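Local coordinates for ABC-type amino acid transport system, periplasmic component (Caldanaerobacter subterraneus subsp. tengcongensis MB4, PDB 4YMX), which serves as the substrate-binding protein of an amino acid ABC transporter, holding the arginine that is bound in this structure, at residues S126-V131 and V191-V196; V130-D135 and K208-D213; A150-T155 and S176-D181. All blocks are in the same frame, centred on the assembly; numbering follows the deposited sequence. Where two conformers were deposited one is given.

Interaction 1. Residues S126-V131 and V191-V196; sequences SRQVVV and VVEDTV. With ARG (arginine), chain C.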
# COMPACT_ATOMS: atom_id res chain seq x y z
N SER A 126 9.58 2.22 0.45
CA SER A 126 9.02 0.91 0.76
C SER A 126 9.94 -0.20 0.29
O SER A 126 10.84 0.02 -0.54
CB SER A 126 7.61 0.73 0.15
OG SER A 126 7.66 0.75 -1.26
N ARG A 127 9.72 -1.40 0.83
CA ARG A 127 10.52 -2.58 0.53
C ARG A 127 9.62 -3.81 0.48
O ARG A 127 8.79 -4.01 1.37
CB ARG A 127 11.59 -2.77 1.61
CG ARG A 127 12.47 -4.00 1.43
CD ARG A 127 13.20 -4.35 2.73
NE ARG A 127 14.01 -3.24 3.23
CZ ARG A 127 15.25 -2.98 2.84
NH1 ARG A 127 15.84 -3.74 1.93
NH2 ARG A 127 15.91 -1.95 3.36
N GLN A 128 9.79 -4.64 -0.55
CA GLN A 128 9.09 -5.92 -0.64
C GLN A 128 9.77 -6.95 0.24
O GLN A 128 11.00 -7.03 0.27
CB GLN A 128 9.08 -6.43 -2.08
CG GLN A 128 8.41 -5.51 -3.06
CD GLN A 128 6.96 -5.27 -2.71
OE1 GLN A 128 6.19 -6.22 -2.52
NE2 GLN A 128 6.57 -4.00 -2.62
N VAL A 129 8.96 -7.74 0.94
CA VAL A 129 9.47 -8.86 1.71
C VAL A 129 8.60 -10.09 1.47
O VAL A 129 7.56 -10.02 0.82
CB VAL A 129 9.53 -8.56 3.22
CG1 VAL A 129 10.33 -7.29 3.51
CG2 VAL A 129 8.12 -8.48 3.82
N VAL A 130 9.04 -11.21 2.02
CA VAL A 130 8.28 -12.44 1.96
C VAL A 130 7.82 -12.80 3.38
O VAL A 130 8.58 -12.66 4.34
CB VAL A 130 9.14 -13.57 1.37
CG1 VAL A 130 8.41 -14.91 1.48
CG2 VAL A 130 9.48 -13.26 -0.09
N VAL A 131 6.57 -13.20 3.52
CA VAL A 131 6.05 -13.68 4.79
C VAL A 131 5.77 -15.18 4.70
O VAL A 131 5.19 -15.64 3.72
CB VAL A 131 4.73 -12.95 5.19
CG1 VAL A 131 4.25 -13.44 6.55
CG2 VAL A 131 4.94 -11.44 5.22
N VAL A 191 3.95 -12.21 -0.69
CA VAL A 191 4.84 -11.09 -0.98
C VAL A 191 4.09 -9.80 -0.72
O VAL A 191 3.00 -9.59 -1.26
CB VAL A 191 5.36 -11.10 -2.44
CG1 VAL A 191 6.21 -9.86 -2.71
CG2 VAL A 191 6.17 -12.36 -2.70
N VAL A 192 4.66 -8.94 0.12
CA VAL A 192 3.97 -7.73 0.58
C VAL A 192 5.02 -6.79 1.17
O VAL A 192 6.13 -7.22 1.46
CB VAL A 192 2.87 -8.10 1.62
CG1 VAL A 192 3.48 -8.55 2.94
CG2 VAL A 192 1.89 -6.94 1.84
N GLU A 193 4.68 -5.52 1.31
CA GLU A 193 5.62 -4.55 1.86
C GLU A 193 5.93 -4.82 3.32
O GLU A 193 5.07 -5.25 4.09
CB GLU A 193 5.12 -3.12 1.65
CG GLU A 193 5.65 -2.50 0.38
CD GLU A 193 4.58 -1.79 -0.40
OE1 GLU A 193 3.93 -2.43 -1.24
OE2 GLU A 193 4.41 -0.58 -0.18
N ASP A 194 7.18 -4.53 3.68
CA ASP A 194 7.73 -4.78 5.01
C ASP A 194 6.90 -4.16 6.13
O ASP A 194 6.54 -4.82 7.09
CB ASP A 194 9.16 -4.21 5.06
CG ASP A 194 9.87 -4.50 6.38
OD1 ASP A 194 9.58 -5.54 7.01
OD2 ASP A 194 10.73 -3.69 6.77
N THR A 195 6.59 -2.87 6.01
CA THR A 195 5.88 -2.19 7.10
C THR A 195 4.49 -2.76 7.30
O THR A 195 3.98 -2.82 8.42
CB THR A 195 5.80 -0.68 6.88
OG1 THR A 195 5.18 -0.42 5.62
CG2 THR A 195 7.20 -0.08 6.91
N VAL A 196 3.86 -3.17 6.20
CA VAL A 196 2.54 -3.78 6.29
C VAL A 196 2.61 -5.19 6.89
O VAL A 196 1.77 -5.55 7.74
CB VAL A 196 1.85 -3.78 4.92
CG1 VAL A 196 0.51 -4.49 4.99
CG2 VAL A 196 1.63 -2.33 4.46
N ARG C . 3.15 -0.52 -3.14
CA ARG C . 2.46 -1.61 -3.88
C ARG C . 1.93 -1.10 -5.21
O ARG C . 1.97 0.10 -5.48
CB ARG C . 1.31 -2.18 -3.05
CG ARG C . 0.31 -1.15 -2.58
CD ARG C . -0.93 -1.79 -2.00
NE ARG C . -1.73 -0.82 -1.26
CZ ARG C . -2.87 -1.10 -0.65
NH1 ARG C . -3.38 -2.33 -0.68
NH2 ARG C . -3.52 -0.15 -0.01
OXT ARG C . 1.47 -1.88 -6.04
O HOH W 1 5.14 1.36 -1.84
O HOH W 2 12.08 -1.83 5.20
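R127 and D194 join through the backbone: D194 N donates to R127 O at 2.9 Å. Two further backbone bonds link V129 and V192 as an antiparallel hydrogen-bonded pair, V129 N to V192 O and, a little longer, V192 N to V129 O at 3.2 Å. E193 carries the polar side-chain contacts. E193 OE1 accepts a hydrogen bond from the amino N of the bound arginine at 2.8 Å and a weak one from Q128 NE2 at 3.4 Å, with amide and carboxylate planes 58° apart. The other carboxylate oxygen, E193 OE2, is bridged to S126 OG by a water, 2.7 Å from OE2. The chain of E193 bends at chi2 (134°), which brings CD close to the ligand's amino group. The amide oxygen of Q128, OE1, is hydrogen-bonded to S157 OG, while G221 N bonds S126 OG. In the modelled conformer of R127, one of two, a second water links NE to D194 OD2, the two charged atoms standing too far apart to pair directly; D194 OD1 turns to Y211.

Packing divides between the two faces of the sheet. On the V129 and V192 face, V129 CG1 lies 3.6 Å from D194 CB, its position beside the backbone N (chi1 -55°) turning it to the start of helix 194-201, and V131 CG2 meets V192 CG1. On the V130 and V191 face, V130 CG2 and V191 CG2 make a looser contact at 4.3 Å. There Q128 crosses V191 at about a right angle, its OE1 3.6 Å from V191 CG1.

Two neighbouring antiparallel strands of a mixed sheet thus bring E193, the N-cap residue of helix 194-201, to the arginine pocket of a type 2 periplasmic-binding-protein fold, where its carboxylate accepts a hydrogen bond from the ligand's amino group.

Interaction 2. Residues V130-D135 and K208-D213; sequences VVVKND and KILYMD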
# COMPACT_ATOMS: atom_id res chain seq x y z
N VAL A 130 9.04 -11.21 2.02
CA VAL A 130 8.28 -12.44 1.96
C VAL A 130 7.82 -12.80 3.38
O VAL A 130 8.58 -12.66 4.34
CB VAL A 130 9.14 -13.57 1.37
CG1 VAL A 130 8.41 -14.91 1.48
CG2 VAL A 130 9.48 -13.26 -0.09
N VAL A 131 6.57 -13.20 3.52
CA VAL A 131 6.05 -13.68 4.79
C VAL A 131 5.77 -15.18 4.70
O VAL A 131 5.19 -15.64 3.72
CB VAL A 131 4.73 -12.95 5.19
CG1 VAL A 131 4.25 -13.44 6.55
CG2 VAL A 131 4.94 -11.44 5.22
N VAL A 132 6.21 -15.93 5.70
CA VAL A 132 5.98 -17.37 5.78
C VAL A 132 5.60 -17.73 7.21
O VAL A 132 5.74 -16.91 8.11
CB VAL A 132 7.24 -18.19 5.36
CG1 VAL A 132 7.61 -17.90 3.91
CG2 VAL A 132 8.41 -17.90 6.30
N LYS A 133 5.12 -18.96 7.42
CA LYS A 133 4.91 -19.44 8.79
C LYS A 133 6.25 -19.69 9.47
O LYS A 133 7.26 -19.92 8.79
CB LYS A 133 4.10 -20.73 8.79
CG LYS A 133 2.66 -20.59 8.32
CD LYS A 133 1.82 -19.87 9.35
CE LYS A 133 0.38 -20.34 9.35
NZ LYS A 133 0.20 -21.71 9.91
N ASN A 134 6.25 -19.66 10.80
CA ASN A 134 7.48 -19.86 11.55
C ASN A 134 8.19 -21.18 11.24
O ASN A 134 9.42 -21.25 11.25
CB ASN A 134 7.23 -19.74 13.06
CG ASN A 134 7.05 -18.30 13.49
OD1 ASN A 134 7.48 -17.37 12.80
ND2 ASN A 134 6.41 -18.09 14.64
N ASP A 135 7.41 -22.22 10.94
CA ASP A 135 7.98 -23.53 10.66
C ASP A 135 8.07 -23.83 9.17
O ASP A 135 8.13 -24.99 8.76
CB ASP A 135 7.20 -24.64 11.37
CG ASP A 135 5.79 -24.81 10.84
OD1 ASP A 135 5.29 -23.91 10.13
OD2 ASP A 135 5.17 -25.85 11.14
N LYS A 208 6.55 -15.04 10.19
CA LYS A 208 7.80 -14.30 10.21
C LYS A 208 8.08 -13.68 8.85
O LYS A 208 7.57 -14.14 7.82
CB LYS A 208 8.97 -15.19 10.64
CG LYS A 208 9.27 -16.31 9.67
CD LYS A 208 10.38 -17.21 10.19
CE LYS A 208 10.57 -18.37 9.24
NZ LYS A 208 11.66 -19.26 9.72
N ILE A 209 8.89 -12.63 8.85
CA ILE A 209 9.29 -11.95 7.63
C ILE A 209 10.66 -12.47 7.21
O ILE A 209 11.57 -12.58 8.03
CB ILE A 209 9.38 -10.44 7.88
CG1 ILE A 209 7.99 -9.91 8.24
CG2 ILE A 209 9.94 -9.72 6.66
CD1 ILE A 209 7.98 -8.46 8.71
N LEU A 210 10.78 -12.81 5.93
CA LEU A 210 12.08 -13.11 5.33
C LEU A 210 12.48 -11.94 4.44
O LEU A 210 11.78 -11.58 3.48
CB LEU A 210 12.04 -14.41 4.54
CG LEU A 210 11.65 -15.63 5.37
CD1 LEU A 210 11.59 -16.89 4.51
CD2 LEU A 210 12.60 -15.82 6.54
N TYR A 211 13.62 -11.33 4.77
CA TYR A 211 14.18 -10.24 3.99
C TYR A 211 15.06 -10.80 2.88
O TYR A 211 16.25 -11.06 3.09
CB TYR A 211 14.97 -9.28 4.89
CG TYR A 211 14.07 -8.56 5.86
CD1 TYR A 211 13.44 -7.38 5.50
CD2 TYR A 211 13.79 -9.08 7.12
CE1 TYR A 211 12.59 -6.72 6.37
CE2 TYR A 211 12.92 -8.44 8.00
CZ TYR A 211 12.33 -7.25 7.61
OH TYR A 211 11.47 -6.62 8.48
N MET A 212 14.48 -10.99 1.71
CA MET A 212 15.22 -11.54 0.57
C MET A 212 15.58 -10.43 -0.39
O MET A 212 14.69 -9.72 -0.86
CB MET A 212 14.37 -12.57 -0.15
CG MET A 212 13.83 -13.67 0.75
SD MET A 212 12.94 -14.87 -0.23
CE MET A 212 12.50 -16.07 1.01
N ASP A 213 16.87 -10.28 -0.69
CA ASP A 213 17.32 -9.24 -1.60
C ASP A 213 16.54 -9.27 -2.91
O ASP A 213 16.04 -8.24 -3.38
CB ASP A 213 18.81 -9.41 -1.92
CG ASP A 213 19.72 -8.94 -0.79
OD1 ASP A 213 19.22 -8.41 0.22
OD2 ASP A 213 20.96 -9.09 -0.94
O HOH W 3 11.08 -19.47 12.65
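V130 and L210 form a hydrogen-bonded antiparallel pair, L210 N reaching V130 O at 2.7 Å and V130 N returning a bond to L210 O at 3.1 Å. V132 and K208 repeat the pattern, with K208 N to V132 O at 2.9 Å. Between them V131 and I209 face each other as a non-hydrogen-bonded pair, and CA-H...O contacts from I209 to V130 O and from V131 to K208 O fill in the ladder.

Apolar contacts gather on the face of V130, V132 and L210. V132 CG2 sits 3.8 Å from L210 CD1, the two side chains crossing at about a right angle, and the same methyl, V132 CG2, also touches K208 CE. V130 CG2 meets M212 SD, also at 3.8 Å.

At one end of the pairing, K208 and N134 come together. The K208 chain, extended beyond CG, runs past N134 and packs against it, N134 OD1 lying 3.4 Å from K208 CB. The polar contact is a weak bond from K208 NZ to N134 O. A water bridges the same two atoms, accepting from NZ and donating to N134 O.

Strand 207-210 is an outermost strand of the five-stranded sheet, with strand 128-133 between it and strand 189-193. Helix 194-201 covers V131 and I209 through A197 and L201, while on the reverse face M212 packs on I138, F141 and L144.

Interaction 3. Residues A150-T155 and S176-D181; sequences AVQIGT and SDEFMD. With ARG (arginine), chain C.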
# COMPACT_ATOMS: atom_id res chain seq x y z
N ALA A 150 0.90 -16.00 -2.41
CA ALA A 150 -0.25 -15.09 -2.38
C ALA A 150 0.22 -13.66 -2.60
O ALA A 150 1.21 -13.21 -1.99
CB ALA A 150 -1.01 -15.20 -1.07
N VAL A 151 -0.47 -12.95 -3.49
CA VAL A 151 -0.17 -11.56 -3.82
C VAL A 151 -1.44 -10.78 -4.09
O VAL A 151 -2.47 -11.37 -4.45
CB VAL A 151 0.73 -11.43 -5.07
CG1 VAL A 151 2.12 -12.01 -4.80
CG2 VAL A 151 0.09 -12.08 -6.28
N GLN A 152 -1.35 -9.46 -3.96
CA GLN A 152 -2.48 -8.59 -4.23
C GLN A 152 -2.52 -8.23 -5.72
O GLN A 152 -1.52 -7.79 -6.30
CB GLN A 152 -2.43 -7.33 -3.36
CG GLN A 152 -3.57 -6.37 -3.62
CD GLN A 152 -3.69 -5.33 -2.53
OE1 GLN A 152 -2.69 -4.72 -2.11
NE2 GLN A 152 -4.90 -5.14 -2.03
N ILE A 153 -3.68 -8.44 -6.33
CA ILE A 153 -3.87 -8.12 -7.74
C ILE A 153 -3.55 -6.65 -8.03
O ILE A 153 -4.03 -5.75 -7.34
CB ILE A 153 -5.30 -8.40 -8.17
CG1 ILE A 153 -5.58 -9.90 -8.05
CG2 ILE A 153 -5.53 -7.96 -9.61
CD1 ILE A 153 -7.05 -10.20 -7.97
N GLY A 154 -2.72 -6.43 -9.04
CA GLY A 154 -2.49 -5.09 -9.55
C GLY A 154 -1.32 -4.39 -8.88
O GLY A 154 -1.11 -3.20 -9.08
N THR A 155 -0.53 -5.14 -8.12
CA THR A 155 0.54 -4.54 -7.33
C THR A 155 1.96 -4.85 -7.80
O THR A 155 2.20 -5.79 -8.56
CB THR A 155 0.46 -4.94 -5.84
OG1 THR A 155 0.66 -6.36 -5.71
CG2 THR A 155 -0.87 -4.53 -5.23
N SER A 176 -5.76 -8.66 3.40
CA SER A 176 -6.24 -9.42 4.55
C SER A 176 -6.49 -10.89 4.20
O SER A 176 -6.25 -11.78 5.01
CB SER A 176 -7.50 -8.78 5.12
OG SER A 176 -8.47 -8.60 4.10
N ASP A 177 -6.93 -11.16 2.97
CA ASP A 177 -7.16 -12.53 2.54
C ASP A 177 -5.88 -13.30 2.28
O ASP A 177 -5.84 -14.52 2.43
CB ASP A 177 -8.10 -12.56 1.34
CG ASP A 177 -9.49 -12.14 1.71
OD1 ASP A 177 -10.08 -12.78 2.61
OD2 ASP A 177 -9.99 -11.14 1.14
N GLU A 178 -4.82 -12.59 1.92
CA GLU A 178 -3.52 -13.22 1.73
C GLU A 178 -3.00 -13.77 3.05
O GLU A 178 -2.44 -14.86 3.10
CB GLU A 178 -2.53 -12.21 1.14
CG GLU A 178 -2.97 -11.68 -0.21
CD GLU A 178 -2.13 -10.51 -0.67
OE1 GLU A 178 -0.88 -10.59 -0.58
OE2 GLU A 178 -2.73 -9.50 -1.11
N PHE A 179 -3.18 -13.00 4.12
CA PHE A 179 -2.77 -13.47 5.43
C PHE A 179 -3.63 -14.62 5.93
O PHE A 179 -3.10 -15.55 6.56
CB PHE A 179 -2.70 -12.31 6.42
CG PHE A 179 -1.45 -11.49 6.26
CD1 PHE A 179 -0.32 -11.80 7.00
CD2 PHE A 179 -1.38 -10.46 5.33
CE1 PHE A 179 0.85 -11.08 6.84
CE2 PHE A 179 -0.22 -9.73 5.16
CZ PHE A 179 0.90 -10.05 5.92
N MET A 180 -4.92 -14.59 5.62
CA MET A 180 -5.78 -15.72 5.96
C MET A 180 -5.34 -16.98 5.20
O MET A 180 -5.32 -18.08 5.76
CB MET A 180 -7.25 -15.39 5.69
CG MET A 180 -7.81 -14.37 6.67
SD MET A 180 -9.33 -13.59 6.07
CE MET A 180 -10.43 -15.00 6.02
N ASP A 181 -4.95 -16.81 3.94
CA ASP A 181 -4.45 -17.92 3.13
C ASP A 181 -3.22 -18.56 3.77
O ASP A 181 -3.13 -19.78 3.91
CB ASP A 181 -4.06 -17.45 1.73
CG ASP A 181 -5.24 -17.21 0.84
OD1 ASP A 181 -6.34 -17.74 1.12
OD2 ASP A 181 -5.06 -16.50 -0.18
N ARG C . 3.15 -0.52 -3.14
CA ARG C . 2.46 -1.61 -3.88
C ARG C . 1.93 -1.10 -5.21
O ARG C . 1.97 0.10 -5.48
CB ARG C . 1.31 -2.18 -3.05
CG ARG C . 0.31 -1.15 -2.58
CD ARG C . -0.93 -1.79 -2.00
NE ARG C . -1.73 -0.82 -1.26
CZ ARG C . -2.87 -1.10 -0.65
NH1 ARG C . -3.38 -2.33 -0.68
NH2 ARG C . -3.52 -0.15 -0.01
OXT ARG C . 1.47 -1.88 -6.04
O HOH W 4 0.47 -8.58 -1.69
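A150 and E178 mark the closest backbone approach, 5.6 Å between CA atoms, where strand 150-152 and helix 176-181 run antiparallel at 176° with their axes 8.1 Å apart. A150 CB rests against E178 CB at 4.0 Å. From there E178 extends beyond CG (chi2 170°), carrying its carboxylate to the backbone of V151 and Q152. E178 OE1 lies 3.5 Å from V151 CA, and OE2 only 3.1 Å from Q152 CB. No direct hydrogen bond crosses the contact: a water accepts from Q152 N and donates to E178 OE1, the latter at 2.7 Å. The side chains of E178 and Q152 cross at about a right angle, their planes turned 69° apart.

Q152 reaches the ligand instead. With CG anti to the backbone N, Q152 runs out extended, and its OE1 accepts a hydrogen bond from NH1 of the bound arginine at 2.9 Å; NE2 is held by N173 O. A type II beta turn from Q152 to T155 follows, and T155 OG1 donates to Q152 O at 2.7 Å and caps E158 N at the start of the next helix. D181, a turn beyond E178, pairs with K170 and R186.

An alanine in place of E178 would probably leave the bridging water without its carboxylate acceptor and open a gap beside V151 and Q152. The chemistry is consistent with a second-shell role: the carboxylate meets Q152 N through a water, while the Q152 amide, held at its nitrogen, offers its oxygen to the ligand's guanidinium.

From the N terminus, strand 128-133 is the common start: interaction 1 pairs its first half with strand 189-193, and interaction 2 pairs its second half with strand 207-210, V130 and V131 serving both. The two loops overlap, that of interaction 2 running on to 208-213. Interaction 3, between 150-155 and 176-181, is nested inside both and packs helix 175-183 on strand 148-152, the other neighbour of strand 189-193. D194 OD1 and Y211 OH join interactions 1 and 2, and V191 N and A150 O join 1 and 3. Together they tie four strands of one five-stranded sheet to helices 175-183 and 194-201; E193 of interaction 1 binds the ligand's amino group and Q152 of interaction 3 its guanidinium.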